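Local atomic coordinates of diguanylate cyclase DosC (Escherichia coli, PDB entry 4ZVA), a protein that senses oxygen through a haem-binding globin domain and, as a diguanylate cyclase, makes the second messenger cyclic di-GMP. Residues Asp5-Leu10 with Arg81-Gln86; Ala23-Ala28 with Pro116-Ser121; Arg39-Arg42 with His46-Glu49. All coordinates share one frame; numbering follows the deposited sequence.

Interaction 1: Asp5-Leu10 with Arg81-Gln86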
loop_
_atom_site.group_PDB
_atom_site.type_symbol
_atom_site.label_atom_id
_atom_site.label_comp_id
_atom_site.label_asym_id
_atom_site.label_seq_id
_atom_site.Cartn_x
_atom_site.Cartn_y
_atom_site.Cartn_z
ATOM N N ASP A 5 11.190 -14.360 -5.408
ATOM C CA ASP A 5 10.518 -15.448 -4.708
ATOM C C ASP A 5 9.224 -14.974 -4.059
ATOM O O ASP A 5 8.253 -15.725 -3.964
ATOM C CB ASP A 5 11.445 -16.054 -3.654
ATOM C CG ASP A 5 12.720 -16.608 -4.253
ATOM O OD1 ASP A 5 12.706 -16.964 -5.450
ATOM O OD2 ASP A 5 13.734 -16.683 -3.529
ATOM N N GLU A 6 9.225 -13.724 -3.607
ATOM C CA GLU A 6 8.056 -13.140 -2.963
ATOM C C GLU A 6 6.961 -12.852 -3.986
ATOM O O GLU A 6 5.793 -13.176 -3.767
ATOM C CB GLU A 6 8.448 -11.858 -2.225
ATOM C CG GLU A 6 7.281 -11.057 -1.679
ATOM C CD GLU A 6 6.752 -11.597 -0.369
ATOM O OE1 GLU A 6 5.807 -10.992 0.180
ATOM O OE2 GLU A 6 7.283 -12.619 0.115
ATOM N N TRP A 7 7.345 -12.251 -5.107
ATOM C CA TRP A 7 6.394 -11.947 -6.171
ATOM C C TRP A 7 5.843 -13.240 -6.760
ATOM O O TRP A 7 4.640 -13.358 -7.004
ATOM C CB TRP A 7 7.055 -11.086 -7.248
ATOM C CG TRP A 7 6.086 -10.257 -8.036
ATOM C CD1 TRP A 7 4.760 -10.511 -8.239
ATOM C CD2 TRP A 7 6.357 -9.009 -8.679
ATOM N NE1 TRP A 7 4.197 -9.511 -8.996
ATOM C CE2 TRP A 7 5.157 -8.574 -9.275
ATOM C CE3 TRP A 7 7.504 -8.220 -8.819
ATOM C CZ2 TRP A 7 5.070 -7.388 -9.998
ATOM C CZ3 TRP A 7 7.415 -7.043 -9.536
ATOM C CH2 TRP A 7 6.208 -6.639 -10.117
ATOM N N THR A 8 6.728 -14.209 -6.970
ATOM C CA THR A 8 6.342 -15.528 -7.460
ATOM C C THR A 8 5.361 -16.204 -6.513
ATOM O O THR A 8 4.347 -16.755 -6.944
ATOM C CB THR A 8 7.569 -16.444 -7.642
ATOM O OG1 THR A 8 8.405 -15.923 -8.680
ATOM C CG2 THR A 8 7.140 -17.857 -8.001
ATOM N N GLY A 9 5.678 -16.168 -5.222
ATOM C CA GLY A 9 4.814 -16.733 -4.204
ATOM C C GLY A 9 3.431 -16.110 -4.215
ATOM O O GLY A 9 2.430 -16.813 -4.108
ATOM N N LEU A 10 3.380 -14.788 -4.352
ATOM C CA LEU A 10 2.110 -14.066 -4.388
ATOM C C LEU A 10 1.209 -14.551 -5.521
ATOM O O LEU A 10 0.016 -14.778 -5.324
ATOM C CB LEU A 10 2.356 -12.563 -4.527
ATOM C CG LEU A 10 1.097 -11.707 -4.673
ATOM C CD1 LEU A 10 0.236 -11.799 -3.423
ATOM C CD2 LEU A 10 1.469 -10.264 -4.970
ATOM N N ARG A 81 10.748 -10.376 -15.651
ATOM C CA ARG A 81 10.625 -9.272 -16.600
ATOM C C ARG A 81 10.009 -8.037 -15.941
ATOM O O ARG A 81 10.404 -6.905 -16.225
ATOM C CB ARG A 81 9.787 -9.689 -17.814
ATOM C CG ARG A 81 9.897 -8.727 -18.990
ATOM C CD ARG A 81 9.009 -9.130 -20.163
ATOM N NE ARG A 81 7.645 -8.625 -20.020
ATOM C CZ ARG A 81 6.601 -9.364 -19.656
ATOM N NH1 ARG A 81 6.754 -10.656 -19.398
ATOM N NH2 ARG A 81 5.400 -8.808 -19.552
ATOM N N LEU A 82 9.034 -8.263 -15.067
ATOM C CA LEU A 82 8.356 -7.172 -14.372
ATOM C C LEU A 82 9.295 -6.397 -13.459
ATOM O O LEU A 82 9.186 -5.177 -13.335
ATOM C CB LEU A 82 7.178 -7.708 -13.562
ATOM C CG LEU A 82 5.973 -8.138 -14.395
ATOM C CD1 LEU A 82 4.900 -8.705 -13.496
ATOM C CD2 LEU A 82 5.441 -6.965 -15.201
ATOM N N ILE A 83 10.209 -7.112 -12.811
ATOM C CA ILE A 83 11.186 -6.480 -11.936
ATOM C C ILE A 83 12.052 -5.508 -12.736
ATOM O O ILE A 83 12.289 -4.377 -12.305
ATOM C CB ILE A 83 12.073 -7.528 -11.236
ATOM C CG1 ILE A 83 11.247 -8.320 -10.220
ATOM C CG2 ILE A 83 13.255 -6.860 -10.552
ATOM C CD1 ILE A 83 11.958 -9.521 -9.650
ATOM N N GLN A 84 12.491 -5.942 -13.914
ATOM C CA GLN A 84 13.301 -5.102 -14.792
ATOM C C GLN A 84 12.539 -3.859 -15.234
ATOM O O GLN A 84 13.126 -2.791 -15.409
ATOM C CB GLN A 84 13.765 -5.892 -16.017
ATOM C CG GLN A 84 14.854 -6.905 -15.718
ATOM C CD GLN A 84 16.079 -6.267 -15.090
ATOM O OE1 GLN A 84 16.513 -5.190 -15.501
ATOM N NE2 GLN A 84 16.639 -6.926 -14.083
ATOM N N ILE A 85 11.231 -4.006 -15.416
ATOM C CA ILE A 85 10.381 -2.882 -15.790
ATOM C C ILE A 85 10.380 -1.809 -14.704
ATOM O O ILE A 85 10.518 -0.622 -14.993
ATOM C CB ILE A 85 8.934 -3.340 -16.066
ATOM C CG1 ILE A 85 8.887 -4.217 -17.318
ATOM C CG2 ILE A 85 8.009 -2.140 -16.217
ATOM C CD1 ILE A 85 7.501 -4.711 -17.669
ATOM N N GLN A 86 10.238 -2.237 -13.451
ATOM C CA GLN A 86 10.222 -1.305 -12.328
ATOM C C GLN A 86 11.549 -0.560 -12.213
ATOM O O GLN A 86 11.576 0.630 -11.900
ATOM C CB GLN A 86 9.918 -2.037 -11.017
ATOM C CG GLN A 86 8.749 -3.007 -11.087
ATOM C CD GLN A 86 7.520 -2.411 -11.749
ATOM O OE1 GLN A 86 7.158 -1.259 -11.503
ATOM N NE2 GLN A 86 6.871 -3.198 -12.599
#

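Interaction 2: Ala23-Ala28 with Pro116-Ser121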
loop_
_atom_site.group_PDB
_atom_site.type_symbol
_atom_site.label_atom_id
_atom_site.label_comp_id
_atom_site.label_asym_id
_atom_site.label_seq_id
_atom_site.Cartn_x
_atom_site.Cartn_y
_atom_site.Cartn_z
ATOM N N ALA A 23 -6.923 -9.598 -13.666
ATOM C CA ALA A 23 -6.468 -9.238 -15.003
ATOM C C ALA A 23 -7.600 -8.606 -15.807
ATOM O O ALA A 23 -7.380 -7.662 -16.560
ATOM C CB ALA A 23 -5.915 -10.456 -15.730
ATOM N N GLU A 24 -8.810 -9.130 -15.636
ATOM C CA GLU A 24 -9.972 -8.616 -16.356
ATOM C C GLU A 24 -10.231 -7.163 -15.978
ATOM O O GLU A 24 -10.430 -6.312 -16.843
ATOM C CB GLU A 24 -11.208 -9.476 -16.066
ATOM C CG GLU A 24 -12.386 -9.250 -17.015
ATOM C CD GLU A 24 -13.259 -8.069 -16.630
ATOM O OE1 GLU A 24 -13.216 -7.645 -15.456
ATOM O OE2 GLU A 24 -13.996 -7.569 -17.506
ATOM N N ILE A 25 -10.207 -6.886 -14.678
ATOM C CA ILE A 25 -10.390 -5.532 -14.173
ATOM C C ILE A 25 -9.328 -4.599 -14.741
ATOM O O ILE A 25 -9.628 -3.487 -15.172
ATOM C CB ILE A 25 -10.340 -5.496 -12.627
ATOM C CG1 ILE A 25 -11.596 -6.140 -12.041
ATOM C CG2 ILE A 25 -10.216 -4.069 -12.125
ATOM C CD1 ILE A 25 -12.869 -5.394 -12.361
ATOM N N ALA A 26 -8.085 -5.068 -14.752
ATOM C CA ALA A 26 -6.966 -4.263 -15.223
ATOM C C ALA A 26 -7.126 -3.853 -16.688
ATOM O O ALA A 26 -7.087 -2.672 -17.012
ATOM C CB ALA A 26 -5.658 -5.019 -15.024
ATOM N N VAL A 27 -7.289 -4.832 -17.571
ATOM C CA VAL A 27 -7.405 -4.551 -19.003
ATOM C C VAL A 27 -8.635 -3.697 -19.316
ATOM O O VAL A 27 -8.549 -2.733 -20.072
ATOM C CB VAL A 27 -7.457 -5.854 -19.821
ATOM C CG1 VAL A 27 -7.595 -5.555 -21.315
ATOM C CG2 VAL A 27 -6.208 -6.683 -19.563
ATOM N N ALA A 28 -9.766 -4.026 -18.698
ATOM C CA ALA A 28 -11.024 -3.338 -18.986
ATOM C C ALA A 28 -11.022 -1.892 -18.499
ATOM O O ALA A 28 -11.721 -1.046 -19.054
ATOM C CB ALA A 28 -12.198 -4.093 -18.371
ATOM N N PRO A 116 -12.970 1.414 -6.060
ATOM C CA PRO A 116 -14.348 1.574 -6.546
ATOM C C PRO A 116 -14.613 0.828 -7.855
ATOM O O PRO A 116 -15.744 0.417 -8.112
ATOM C CB PRO A 116 -14.475 3.086 -6.751
ATOM C CG PRO A 116 -13.443 3.678 -5.868
ATOM C CD PRO A 116 -12.302 2.719 -5.913
ATOM N N VAL A 117 -13.576 0.664 -8.669
ATOM C CA VAL A 117 -13.681 -0.090 -9.913
ATOM C C VAL A 117 -13.968 -1.564 -9.627
ATOM O O VAL A 117 -14.821 -2.180 -10.267
ATOM C CB VAL A 117 -12.392 0.039 -10.751
ATOM C CG1 VAL A 117 -12.359 -1.002 -11.857
ATOM C CG2 VAL A 117 -12.289 1.437 -11.333
ATOM N N ILE A 118 -13.259 -2.123 -8.651
ATOM C CA ILE A 118 -13.469 -3.511 -8.253
ATOM C C ILE A 118 -14.804 -3.665 -7.529
ATOM O O ILE A 118 -15.526 -4.644 -7.730
ATOM C CB ILE A 118 -12.318 -4.015 -7.352
ATOM C CG1 ILE A 118 -11.003 -4.012 -8.136
ATOM C CG2 ILE A 118 -12.611 -5.411 -6.824
ATOM C CD1 ILE A 118 -9.806 -4.505 -7.345
ATOM N N PHE A 119 -15.135 -2.682 -6.700
ATOM C CA PHE A 119 -16.383 -2.705 -5.952
ATOM C C PHE A 119 -17.589 -2.675 -6.894
ATOM O O PHE A 119 -18.621 -3.284 -6.608
ATOM C CB PHE A 119 -16.441 -1.529 -4.977
ATOM C CG PHE A 119 -17.600 -1.587 -4.023
ATOM C CD1 PHE A 119 -17.501 -2.296 -2.836
ATOM C CD2 PHE A 119 -18.789 -0.938 -4.313
ATOM C CE1 PHE A 119 -18.565 -2.352 -1.955
ATOM C CE2 PHE A 119 -19.858 -0.993 -3.436
ATOM C CZ PHE A 119 -19.745 -1.700 -2.257
ATOM N N SER A 120 -17.443 -1.979 -8.020
ATOM C CA SER A 120 -18.536 -1.800 -8.975
ATOM C C SER A 120 -18.690 -2.977 -9.930
ATOM O O SER A 120 -19.613 -3.002 -10.742
ATOM C CB SER A 120 -18.328 -0.521 -9.795
ATOM O OG SER A 120 -18.273 0.624 -8.965
ATOM N N SER A 121 -17.780 -3.945 -9.848
ATOM C CA SER A 121 -17.864 -5.116 -10.714
ATOM C C SER A 121 -19.042 -5.988 -10.307
ATOM O O SER A 121 -19.624 -5.798 -9.238
ATOM C CB SER A 121 -16.564 -5.920 -10.672
ATOM O OG SER A 121 -16.357 -6.485 -9.392
#

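Interaction 3: Arg39-Arg42 with His46-Glu49. With HEM (protoporphyrin IX containing Fe), chain C.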
loop_
_atom_site.group_PDB
_atom_site.type_symbol
_atom_site.label_atom_id
_atom_site.label_comp_id
_atom_site.label_asym_id
_atom_site.label_seq_id
_atom_site.Cartn_x
_atom_site.Cartn_y
_atom_site.Cartn_z
ATOM N N ARG A 39 -5.175 12.956 -13.427
ATOM C CA ARG A 39 -5.954 14.100 -12.965
ATOM C C ARG A 39 -5.724 14.387 -11.481
ATOM O O ARG A 39 -5.528 15.536 -11.087
ATOM C CB ARG A 39 -7.447 13.875 -13.219
ATOM C CG ARG A 39 -8.306 15.086 -12.888
ATOM C CD ARG A 39 -9.788 14.756 -12.921
ATOM N NE ARG A 39 -10.161 13.821 -11.865
ATOM C CZ ARG A 39 -10.408 14.179 -10.609
ATOM N NH1 ARG A 39 -10.322 15.454 -10.251
ATOM N NH2 ARG A 39 -10.740 13.264 -9.710
ATOM N N ILE A 40 -5.750 13.337 -10.666
ATOM C CA ILE A 40 -5.604 13.480 -9.220
ATOM C C ILE A 40 -4.175 13.860 -8.837
ATOM O O ILE A 40 -3.958 14.721 -7.984
ATOM C CB ILE A 40 -6.009 12.186 -8.491
ATOM C CG1 ILE A 40 -7.492 11.901 -8.725
ATOM C CG2 ILE A 40 -5.715 12.288 -7.000
ATOM C CD1 ILE A 40 -7.968 10.607 -8.120
ATOM N N VAL A 41 -3.204 13.209 -9.468
ATOM C CA VAL A 41 -1.795 13.508 -9.243
ATOM C C VAL A 41 -1.476 14.968 -9.578
ATOM O O VAL A 41 -0.719 15.628 -8.864
ATOM C CB VAL A 41 -0.897 12.569 -10.075
ATOM C CG1 VAL A 41 0.489 13.160 -10.269
ATOM C CG2 VAL A 41 -0.830 11.193 -9.428
ATOM N N ARG A 42 -2.087 15.471 -10.649
ATOM C CA ARG A 42 -1.896 16.852 -11.093
ATOM C C ARG A 42 -2.259 17.871 -10.014
ATOM O O ARG A 42 -1.704 18.972 -9.980
ATOM C CB ARG A 42 -2.726 17.124 -12.352
ATOM C CG ARG A 42 -2.043 16.738 -13.655
ATOM C CD ARG A 42 -1.171 17.861 -14.192
ATOM N NE ARG A 42 -1.968 18.986 -14.673
ATOM C CZ ARG A 42 -1.454 20.100 -15.185
ATOM N NH1 ARG A 42 -0.139 20.241 -15.286
ATOM N NH2 ARG A 42 -2.254 21.073 -15.598
ATOM N N HIS A 46 3.614 19.681 -5.914
ATOM C CA HIS A 46 4.960 19.144 -6.071
ATOM C C HIS A 46 5.043 18.155 -7.228
ATOM O O HIS A 46 6.124 17.884 -7.749
ATOM C CB HIS A 46 5.420 18.467 -4.778
ATOM C CG HIS A 46 5.516 19.396 -3.608
ATOM N ND1 HIS A 46 6.567 20.272 -3.436
ATOM C CD2 HIS A 46 4.697 19.580 -2.545
ATOM C CE1 HIS A 46 6.387 20.958 -2.323
ATOM N NE2 HIS A 46 5.261 20.556 -1.762
ATOM N N ALA A 47 3.896 17.619 -7.630
ATOM C CA ALA A 47 3.846 16.642 -8.710
ATOM C C ALA A 47 3.445 17.300 -10.024
ATOM O O ALA A 47 3.779 16.808 -11.102
ATOM C CB ALA A 47 2.882 15.518 -8.365
ATOM N N GLU A 48 2.730 18.416 -9.925
ATOM C CA GLU A 48 2.248 19.136 -11.098
ATOM C C GLU A 48 3.415 19.671 -11.926
ATOM O O GLU A 48 3.301 19.841 -13.140
ATOM C CB GLU A 48 1.316 20.276 -10.673
ATOM C CG GLU A 48 0.556 20.945 -11.813
ATOM C CD GLU A 48 1.338 22.065 -12.468
ATOM O OE1 GLU A 48 2.294 22.570 -11.841
ATOM O OE2 GLU A 48 0.999 22.438 -13.611
ATOM N N GLU A 49 4.535 19.928 -11.258
ATOM C CA GLU A 49 5.732 20.441 -11.914
ATOM C C GLU A 49 6.244 19.495 -12.998
ATOM O O GLU A 49 6.709 19.935 -14.051
ATOM C CB GLU A 49 6.833 20.688 -10.881
ATOM C CG GLU A 49 8.113 21.267 -11.459
ATOM C CD GLU A 49 9.239 21.313 -10.445
ATOM O OE1 GLU A 49 9.015 20.901 -9.287
ATOM O OE2 GLU A 49 10.348 21.761 -10.805
HETATM C CHA HEM C . 7.378 7.870 -16.517
HETATM C CHB HEM C . 5.849 11.325 -13.474
HETATM C CHC HEM C . 4.325 7.871 -10.451
HETATM C CHD HEM C . 4.861 4.555 -13.938
HETATM C C1A HEM C . 7.075 9.109 -15.991
HETATM C C2A HEM C . 7.282 10.403 -16.619
HETATM C C3A HEM C . 6.856 11.343 -15.773
HETATM C C4A HEM C . 6.370 10.693 -14.580
HETATM C CMA HEM C . 6.877 12.867 -16.014
HETATM C CAA HEM C . 7.874 10.672 -18.020
HETATM C CBA HEM C . 7.019 9.987 -19.082
HETATM C CGA HEM C . 7.403 10.486 -20.447
HETATM O O1A HEM C . 7.856 11.654 -20.555
HETATM O O2A HEM C . 7.242 9.713 -21.425
HETATM C C1B HEM C . 5.278 10.694 -12.396
HETATM C C2B HEM C . 4.621 11.345 -11.281
HETATM C C3B HEM C . 4.198 10.383 -10.438
HETATM C C4B HEM C . 4.577 9.105 -11.006
HETATM C CMB HEM C . 4.479 12.881 -11.160
HETATM C CAB HEM C . 3.435 10.488 -9.092
HETATM C CBB HEM C . 2.996 11.628 -8.553
HETATM C C1C HEM C . 4.249 6.688 -11.150
HETATM C C2C HEM C . 3.597 5.472 -10.709
HETATM C C3C HEM C . 3.749 4.547 -11.678
HETATM C C4C HEM C . 4.498 5.164 -12.756
HETATM C CMC HEM C . 2.878 5.343 -9.346
HETATM C CAC HEM C . 3.254 3.080 -11.744
HETATM C CBC HEM C . 2.492 2.494 -10.813
HETATM C C1D HEM C . 5.592 5.122 -14.962
HETATM C C2D HEM C . 5.990 4.440 -16.175
HETATM C C3D HEM C . 6.777 5.480 -16.987
HETATM C C4D HEM C . 6.777 6.678 -16.176
HETATM C CMD HEM C . 5.666 2.979 -16.556
HETATM C CAD HEM C . 7.447 5.308 -18.370
HETATM C CBD HEM C . 8.515 4.220 -18.290
HETATM C CGD HEM C . 9.439 4.309 -19.476
HETATM O O1D HEM C . 10.214 3.345 -19.704
HETATM O O2D HEM C . 9.403 5.342 -20.195
HETATM N NA HEM C . 6.520 9.328 -14.744
HETATM N NB HEM C . 5.235 9.329 -12.198
HETATM N NC HEM C . 4.786 6.465 -12.400
HETATM N ND HEM C . 6.076 6.427 -15.001
HETATM FE FE HEM C . 5.876 7.832 -13.474
#

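Interaction 1: Asp5-Leu10 with Arg81-Gln86
The indole of Trp7 reaches across from helix 2-13 and brings its six-membered ring up to Leu82 and Ile83 of helix 79-96. With CG anti to the backbone N (chi1 -155°), the ring is carried toward the other helix, whose axis stays 11.7 Å away and runs at 123° to that of Asp5-Leu10; one large side chain thus spans most of the gap. Leu82 crosses the indole at about a right angle. Its CB lies 3.7 Å from Trp7 CH2, and its CD1 meets Trp7 CZ2 at the same 3.7 Å, both obliquely. Ile83 instead slides past in the opposite direction, bringing CG1 to 4.0 Å from Trp7 CE3. At the ring edge, near its plane, stands Gln86 NE2, 4.3 Å from Trp7 CH2. This amide is fixed from both ends: NE2 donates to Leu82 O one turn back (3.1 Å), while OE1 accepts from Trp67 NE1. The contact ties the N-terminal helix onto globin helix 79-96, with the side chain of Gln86 about 6 Å from the haem. Ala74 touches both Trp7 and Leu82, and Gln86 packs on Val145 and Met146, joining this buried contact to helices 54-72 and 125-147.

Interaction 2: Ala23-Ala28 with Pro116-Ser121
Ile25 and Ile118 mark the nearest backbone approach, their CA atoms 7.0 Å apart, where a turn in the N-terminal half of helix 16-43 passes the C-terminal end of helix 100-119. Ile25 carries the whole contact from its side and divides it between two branches. Its CG2 methyl, anti to the backbone N because chi1 is -71°, points into the other helix and meets Val117 CG1 at 3.8 Å. The same methyl lies 4.1 Å from Ile118 CG1, so it is shared by two consecutive residues. Against Val117 the isoleucine slides by in the opposite direction; against Ile118 it crosses at about a right angle. The other branch is bent at chi2 (-65°), which brings Ile25 CD1 within 4.1 Å of Ser121 CB, in the chain just beyond the helix.

The serine, its CB pointing toward Ile25, offers its methylene to the isoleucine and uses its oxygen within its own segment. Ser121 OG donates to Ile118 O over 2.6 Å, from 16° off the carbonyl plane, which fixes the rotation of the hydroxyl. The backbone N of Ser121 gives that oxygen a second bond of 3.2 Å, and two donors from one residue therefore hold the Ile118 carbonyl where the chain leaves helix 100-119.

This is apolar helix-helix packing within the all-helical protoglobin fold. Val117 also packs on His29 and Tyr32, farther along helix 16-43. Ile118 turns to Val131, Tyr132 and Ser135, and Ser121 to Lys128. Helix 125-147 thus packs on the same end of helix 100-119, and Ala26 touches Leu72 of helix 54-72.

Interaction 3: Arg39-Arg42 with His46-Glu49
Charge pairing joins Arg42 to Glu48 on the more exposed side of the turn, and apolar packing joins Val41 to Ala47 beside the haem. The salt bridge runs from Arg42 NH1 to Glu48 OE2 over 3.0 Å. The planes of the guanidinium and the carboxylate stand 51° apart, so the two groups meet through a single close pair of atoms rather than as a flat, two-pronged pairing. Arg42 starts from a CA-CB bond directed away from the partner segment, and bends at chi2 (-87°) and chi3 (-70°) bring its head group back. In Glu48, CG is anti to the backbone N and so lies over one face of the guanidinium, 3.6 Å from Arg42 NH1; a bend at chi2 then turns the carboxylate until OE2 reaches that nitrogen. Arg42 NH1 also has a weak hydrogen bond to Leu51 O, which ties the arginine to the chain following the turn.

On the inner, buried side, Ala47 CB sits 3.6 Å from Val41 O and 3.9 Å from Val41 CG1. Nearer the salt bridge, Glu48 CB packs 3.4 Å from Arg42 O, so methyl and methylene groups of the second segment cover two successive carbonyl oxygens at the close of helix 16-43.

The haem contact is made through the end carbon of a haem vinyl group, CBB. Val41 CG1 approaches it to 3.4 Å and Ala47 CB to 3.9 Å, placing the two residues that touch each other side by side in the wall of the haem pocket.

The contact is thus a close turn in which the chain leaves helix 16-43 and enters the short, weakly bonded helix 45-48. Helix 100-119 backs both parts of it: Ile40 rests on Val109 and Ile113, and Ala47 on Ile102, while His46 packs on Arg148 of the second subunit.

The three contacts are spread through one all-helical globin domain. Interactions 1 and 2 have centres 22 Å apart and alternate along the chain: helices 2-13 and 16-43 follow each other, as do their partners 79-96 and 100-119, so the amino-terminal helices are pinned to two later ones. Interaction 3 is local, with only three residues between its segments; it shares helix 16-43 with interaction 2, 24 Å away between centres, and lies across the chain's centre from interaction 1, at 28 Å. No two of them touch. Interaction 3 forms part of the haem pocket, and the side chain of Gln86 in interaction 1 comes within about 6 Å of the haem, whereas interaction 2 packs helices together away from it.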